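Local coordinates for protein putative sulfatase yidJ (Bacteroides fragilis, PDB 2QZU) that belongs to the sulfatase family and probably acts as an arylsulfatase that depends on a bound metal ion, at residues V75-R80 against K132-A137; V143-N148 against G173-H178. One frame throughout, in Å; residues are numbered along the deposited sequence.

The two contacts lie in series along the chain and neither nest nor cross. Contact 1 brings the start of helix 76-85 to the loop after strand 126-130, closing 51 residues that hold the rest of helix 76-85, helices 89-92 and 116-122, and strand 126-130. Contact 2 starts further along the loop that holds 132-137. It joins residues 143-148 to residues 173-178 and closes 24 residues that include strand 168-172. Strands 126-130 and 168-172 are parallel neighbours at one edge of the large mixed sheet. Contact 1 ties a helix start to the loop after one strand; contact 2 ties that same loop to the one after the other. They meet where H134 and K132 pack on G173 and T174.

Contact 1: residues V75-R80 against K132-A137; sequences VSSPAR and KWHLDA
S76 meets H134 and K132 from the first turn of helix 76-85. Residues 76-80, S-S-P-A-R, fit the (C/S)-X-P-X-R signature of the sulfatase family, consistent with an active-site position. S76 is the predicted site of 3-oxoalanine, but here it is plain serine. Three nitrogens bond to its hydroxyl. S76 OG lies at the edge of the H134 ring, in its plane, 2.8 Å from H134 ND1; either atom could be the donor. With S76 OG anti to the backbone N (chi1 -176°), R80 NE of the same helix donates to S76 OG at 3.1 Å. K132 NZ adds a weak bond to S76 OG at 3.2 Å. A second serine grips the loop backbone: S77 OG donates to H134 O at 2.9 Å. The same hydroxyl sits over the centre of the H134 ring. H134 NE2 is bound by C98 O, so both ring nitrogens have partners and the ring's rotation is fixed. Water 1 joins R80 NH1 to W133 O. The side chains of R80 and K132 cross at about a right angle, with K132 CD over one guanidinium face, 3.6 Å from R80 NH2. D36 forms salt bridges to both, which probably offsets the closeness of two like charges. L135 packs with its methyls: CD1 lies on R80 CB at 4.0 Å, and L135 CD2 lies 3.5 Å from the backbone oxygen S77 O.

Contact 2: residues V143-N148 against G173-H178; sequences VDTYNN and GTYDYH
Y146 meets the backbone of D176 with its hydroxyl and the ring of Y175 with one edge. Two hydrogen bonds join the segments directly. D176 N donates to Y146 OH at 2.9 Å, lying near the plane of the tyrosine ring. With N147 CG between the backbone N and the carbonyl carbon (chi1 54°), N147 ND2 donates to T174 O at 2.8 Å, with an N-H...O angle of 158°. That oxygen lies in the amide plane of N147, but the donor stands well above the carbonyl plane of T174. The other end of the amide is held as well: T145 OG1 donates to N147 OD1 at 2.9 Å, which fixes the amide flip. Residues 143-148 end in a 3-10 turn in the long loop before strand 168-172, an outermost strand of the large mixed sheet in this sulfatase fold; residues 173-178 follow it directly. N155 ties them further, through T145 OG1 and T174 N. V143 O accepts both T145 N and N148 ND2. The aromatic pair is an offset T-shaped stack. Its centroids are 5.0 Å apart and its planes stand at 72°. Y146 CE1 lies over the Y175 face, offset toward the rim and 3.4 Å from Y175 CD1, while Y146 CD1 lies by the rim atom Y175 CE1. Beyond the rings is the subunit interface. Y177 OH bonds to G370 O of the second subunit, and Y146 O to K24 NZ of that subunit.

Contact 1: residues V75-R80 against K132-A137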
loop_
_atom_site.group_PDB
_atom_site.type_symbol
_atom_site.label_atom_id
_atom_site.label_comp_id
_atom_site.label_asym_id
_atom_site.label_seq_id
_atom_site.Cartn_x
_atom_site.Cartn_y
_atom_site.Cartn_z
ATOM N N VAL A 75 12.774 17.086 6.210
ATOM C CA VAL A 75 12.223 16.584 4.956
ATOM C C VAL A 75 13.411 15.962 4.216
ATOM O O VAL A 75 14.528 16.481 4.287
ATOM C CB VAL A 75 11.622 17.718 4.106
ATOM C CG1 VAL A 75 11.074 17.156 2.803
ATOM C CG2 VAL A 75 10.518 18.411 4.885
ATOM N N SER A 76 13.169 14.866 3.503
ATOM C CA SER A 76 14.241 14.148 2.812
ATOM C C SER A 76 15.266 14.939 1.987
ATOM O O SER A 76 16.405 15.124 2.420
ATOM C CB SER A 76 13.649 13.029 1.950
ATOM O OG SER A 76 14.685 12.271 1.339
ATOM N N SER A 77 14.885 15.398 0.802
ATOM C CA SER A 77 15.836 16.121 -0.035
ATOM C C SER A 77 16.463 17.342 0.630
ATOM O O SER A 77 17.686 17.506 0.597
ATOM C CB SER A 77 15.183 16.520 -1.359
ATOM O OG SER A 77 14.692 15.370 -2.019
ATOM N N PRO A 78 15.641 18.214 1.241
ATOM C CA PRO A 78 16.200 19.401 1.894
ATOM C C PRO A 78 17.258 19.046 2.933
ATOM O O PRO A 78 18.328 19.662 2.976
ATOM C CB PRO A 78 14.969 20.064 2.515
ATOM C CG PRO A 78 13.882 19.718 1.535
ATOM C CD PRO A 78 14.166 18.250 1.254
ATOM N N ALA A 79 16.965 18.051 3.768
ATOM C CA ALA A 79 17.914 17.649 4.799
ATOM C C ALA A 79 19.203 17.117 4.173
ATOM O O ALA A 79 20.295 17.487 4.590
ATOM C CB ALA A 79 17.293 16.591 5.716
ATOM N N ARG A 80 19.072 16.250 3.173
ATOM C CA ARG A 80 20.239 15.682 2.502
ATOM C C ARG A 80 21.028 16.769 1.779
ATOM O O ARG A 80 22.258 16.719 1.717
ATOM C CB ARG A 80 19.795 14.590 1.520
ATOM C CG ARG A 80 19.119 13.413 2.226
ATOM C CD ARG A 80 18.284 12.559 1.285
ATOM N NE ARG A 80 17.612 11.482 2.007
ATOM C CZ ARG A 80 18.210 10.376 2.440
ATOM N NH1 ARG A 80 19.505 10.183 2.223
ATOM N NH2 ARG A 80 17.513 9.466 3.101
ATOM N N LYS A 132 19.869 5.366 -0.855
ATOM C CA LYS A 132 19.053 6.496 -1.285
ATOM C C LYS A 132 19.832 7.807 -1.344
ATOM O O LYS A 132 20.488 8.195 -0.378
ATOM C CB LYS A 132 17.863 6.636 -0.331
ATOM C CG LYS A 132 16.932 7.790 -0.630
ATOM C CD LYS A 132 15.802 7.829 0.387
ATOM C CE LYS A 132 14.936 9.061 0.187
ATOM N NZ LYS A 132 13.879 9.157 1.231
ATOM N N TRP A 133 19.741 8.485 -2.486
ATOM C CA TRP A 133 20.427 9.761 -2.726
ATOM C C TRP A 133 19.418 10.911 -2.627
ATOM O O TRP A 133 19.611 11.872 -1.879
ATOM C CB TRP A 133 21.059 9.716 -4.126
ATOM C CG TRP A 133 21.758 10.962 -4.588
ATOM C CD1 TRP A 133 21.471 11.691 -5.710
ATOM C CD2 TRP A 133 22.908 11.578 -3.993
ATOM N NE1 TRP A 133 22.376 12.719 -5.852
ATOM C CE2 TRP A 133 23.269 12.672 -4.812
ATOM C CE3 TRP A 133 23.671 11.309 -2.848
ATOM C CZ2 TRP A 133 24.362 13.500 -4.524
ATOM C CZ3 TRP A 133 24.764 12.135 -2.558
ATOM C CH2 TRP A 133 25.095 13.218 -3.396
ATOM N N HIS A 134 18.340 10.788 -3.400
ATOM C CA HIS A 134 17.240 11.752 -3.452
ATOM C C HIS A 134 17.659 13.221 -3.561
ATOM O O HIS A 134 17.135 14.070 -2.843
ATOM C CB HIS A 134 16.325 11.582 -2.232
ATOM C CG HIS A 134 14.929 12.082 -2.453
ATOM N ND1 HIS A 134 14.020 12.238 -1.424
ATOM C CD2 HIS A 134 14.280 12.450 -3.582
ATOM C CE1 HIS A 134 12.877 12.677 -1.914
ATOM N NE2 HIS A 134 13.005 12.815 -3.223
ATOM N N LEU A 135 18.599 13.518 -4.454
ATOM C CA LEU A 135 19.043 14.895 -4.633
ATOM C C LEU A 135 19.056 15.333 -6.101
ATOM O O LEU A 135 19.636 16.365 -6.442
ATOM C CB LEU A 135 20.430 15.086 -4.004
ATOM C CG LEU A 135 20.413 15.237 -2.476
ATOM C CD1 LEU A 135 21.829 15.111 -1.930
ATOM C CD2 LEU A 135 19.797 16.589 -2.101
ATOM N N ASP A 136 18.406 14.552 -6.960
ATOM C CA ASP A 136 18.324 14.875 -8.388
ATOM C C ASP A 136 16.871 15.096 -8.826
ATOM O O ASP A 136 15.978 14.339 -8.446
ATOM C CB ASP A 136 18.935 13.752 -9.234
ATOM C CG ASP A 136 20.409 13.537 -8.946
ATOM O OD1 ASP A 136 21.183 14.515 -9.004
ATOM O OD2 ASP A 136 20.793 12.386 -8.664
ATOM N N ALA A 137 16.645 16.133 -9.628
ATOM C CA ALA A 137 15.306 16.443 -10.133
ATOM C C ALA A 137 14.957 15.529 -11.311
ATOM O O ALA A 137 15.713 15.428 -12.277
ATOM C CB ALA A 137 15.242 17.908 -10.575
HETATM O O HOH W 1 21.429 11.711 0.464
#

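Contact 2: residues V143-N148 against G173-H178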
loop_
_atom_site.group_PDB
_atom_site.type_symbol
_atom_site.label_atom_id
_atom_site.label_comp_id
_atom_site.label_asym_id
_atom_site.label_seq_id
_atom_site.Cartn_x
_atom_site.Cartn_y
_atom_site.Cartn_z
ATOM N N VAL A 143 12.369 7.604 -15.648
ATOM C CA VAL A 143 12.820 6.219 -15.590
ATOM C C VAL A 143 11.632 5.367 -15.155
ATOM O O VAL A 143 10.760 5.827 -14.411
ATOM C CB VAL A 143 14.007 6.025 -14.614
ATOM C CG1 VAL A 143 15.223 6.792 -15.121
ATOM C CG2 VAL A 143 13.631 6.478 -13.220
ATOM N N ASP A 144 11.614 4.123 -15.616
ATOM C CA ASP A 144 10.506 3.208 -15.359
ATOM C C ASP A 144 10.348 2.518 -14.000
ATOM O O ASP A 144 10.444 1.292 -13.909
ATOM C CB ASP A 144 10.483 2.155 -16.478
ATOM C CG ASP A 144 9.210 1.330 -16.485
ATOM O OD1 ASP A 144 8.127 1.908 -16.258
ATOM O OD2 ASP A 144 9.293 0.107 -16.733
ATOM N N THR A 145 10.102 3.297 -12.947
ATOM C CA THR A 145 9.850 2.726 -11.621
ATOM C C THR A 145 8.445 3.171 -11.218
ATOM O O THR A 145 7.942 4.175 -11.726
ATOM C CB THR A 145 10.880 3.176 -10.553
ATOM O OG1 THR A 145 10.983 4.601 -10.542
ATOM C CG2 THR A 145 12.241 2.553 -10.841
ATOM N N TYR A 146 7.813 2.429 -10.313
ATOM C CA TYR A 146 6.437 2.724 -9.909
ATOM C C TYR A 146 6.143 4.151 -9.454
ATOM O O TYR A 146 5.068 4.683 -9.746
ATOM C CB TYR A 146 5.977 1.749 -8.815
ATOM C CG TYR A 146 6.410 2.152 -7.429
ATOM C CD1 TYR A 146 7.689 1.852 -6.967
ATOM C CD2 TYR A 146 5.570 2.911 -6.612
ATOM C CE1 TYR A 146 8.125 2.303 -5.730
ATOM C CE2 TYR A 146 5.995 3.370 -5.380
ATOM C CZ TYR A 146 7.281 3.064 -4.947
ATOM O OH TYR A 146 7.751 3.558 -3.759
ATOM N N ASN A 147 7.079 4.773 -8.739
ATOM C CA ASN A 147 6.864 6.127 -8.242
ATOM C C ASN A 147 7.078 7.230 -9.274
ATOM O O ASN A 147 7.171 8.407 -8.928
ATOM C CB ASN A 147 7.717 6.382 -6.991
ATOM C CG ASN A 147 9.200 6.088 -7.198
ATOM O OD1 ASN A 147 9.599 5.415 -8.149
ATOM N ND2 ASN A 147 10.024 6.583 -6.279
ATOM N N ASN A 148 7.148 6.839 -10.542
ATOM C CA ASN A 148 7.315 7.795 -11.629
ATOM C C ASN A 148 6.115 7.731 -12.564
ATOM O O ASN A 148 6.079 8.399 -13.598
ATOM C CB ASN A 148 8.602 7.518 -12.401
ATOM C CG ASN A 148 9.823 8.085 -11.710
ATOM O OD1 ASN A 148 9.727 8.651 -10.615
ATOM N ND2 ASN A 148 10.977 7.943 -12.343
ATOM N N GLY A 173 17.404 7.276 -6.647
ATOM C CA GLY A 173 16.872 8.566 -6.227
ATOM C C GLY A 173 16.037 8.329 -4.984
ATOM O O GLY A 173 16.447 8.660 -3.874
ATOM N N THR A 174 14.844 7.777 -5.180
ATOM C CA THR A 174 13.972 7.406 -4.073
ATOM C C THR A 174 13.066 6.300 -4.600
ATOM O O THR A 174 12.738 6.269 -5.787
ATOM C CB THR A 174 13.166 8.604 -3.494
ATOM O OG1 THR A 174 12.628 8.225 -2.216
ATOM C CG2 THR A 174 12.041 9.024 -4.422
ATOM N N TYR A 175 12.697 5.372 -3.722
ATOM C CA TYR A 175 11.885 4.207 -4.086
ATOM C C TYR A 175 11.587 3.540 -2.750
ATOM O O TYR A 175 12.516 3.249 -1.988
ATOM C CB TYR A 175 12.727 3.284 -4.967
ATOM C CG TYR A 175 12.074 1.989 -5.383
ATOM C CD1 TYR A 175 11.376 1.886 -6.589
ATOM C CD2 TYR A 175 12.209 0.845 -4.599
ATOM C CE1 TYR A 175 10.837 0.663 -7.002
ATOM C CE2 TYR A 175 11.675 -0.367 -4.999
ATOM C CZ TYR A 175 10.997 -0.456 -6.198
ATOM O OH TYR A 175 10.514 -1.679 -6.599
ATOM N N ASP A 176 10.314 3.251 -2.482
ATOM C CA ASP A 176 9.942 2.721 -1.177
ATOM C C ASP A 176 9.397 1.312 -1.015
ATOM O O ASP A 176 8.891 0.977 0.057
ATOM C CB ASP A 176 8.984 3.711 -0.505
ATOM C CG ASP A 176 9.486 5.146 -0.579
ATOM O OD1 ASP A 176 10.714 5.344 -0.503
ATOM O OD2 ASP A 176 8.664 6.078 -0.707
ATOM N N TYR A 177 9.487 0.487 -2.056
ATOM C CA TYR A 177 9.030 -0.894 -1.939
ATOM C C TYR A 177 10.283 -1.658 -1.493
ATOM O O TYR A 177 11.007 -2.227 -2.310
ATOM C CB TYR A 177 8.527 -1.415 -3.288
ATOM C CG TYR A 177 7.935 -2.800 -3.192
ATOM C CD1 TYR A 177 6.689 -3.006 -2.596
ATOM C CD2 TYR A 177 8.648 -3.911 -3.638
ATOM C CE1 TYR A 177 6.170 -4.290 -2.441
ATOM C CE2 TYR A 177 8.141 -5.197 -3.490
ATOM C CZ TYR A 177 6.904 -5.380 -2.888
ATOM O OH TYR A 177 6.417 -6.656 -2.719
ATOM N N HIS A 178 10.526 -1.646 -0.183
ATOM C CA HIS A 178 11.711 -2.260 0.425
ATOM C C HIS A 178 12.000 -3.727 0.127
ATOM O O HIS A 178 13.161 -4.148 0.171
ATOM C CB HIS A 178 11.651 -2.087 1.942
ATOM C CG HIS A 178 11.391 -0.682 2.379
ATOM N ND1 HIS A 178 10.522 -0.371 3.405
ATOM C CD2 HIS A 178 11.896 0.497 1.944
ATOM C CE1 HIS A 178 10.503 0.937 3.580
ATOM N NE2 HIS A 178 11.328 1.489 2.708
HETATM O O HOH W 2 7.059 5.845 -3.129
#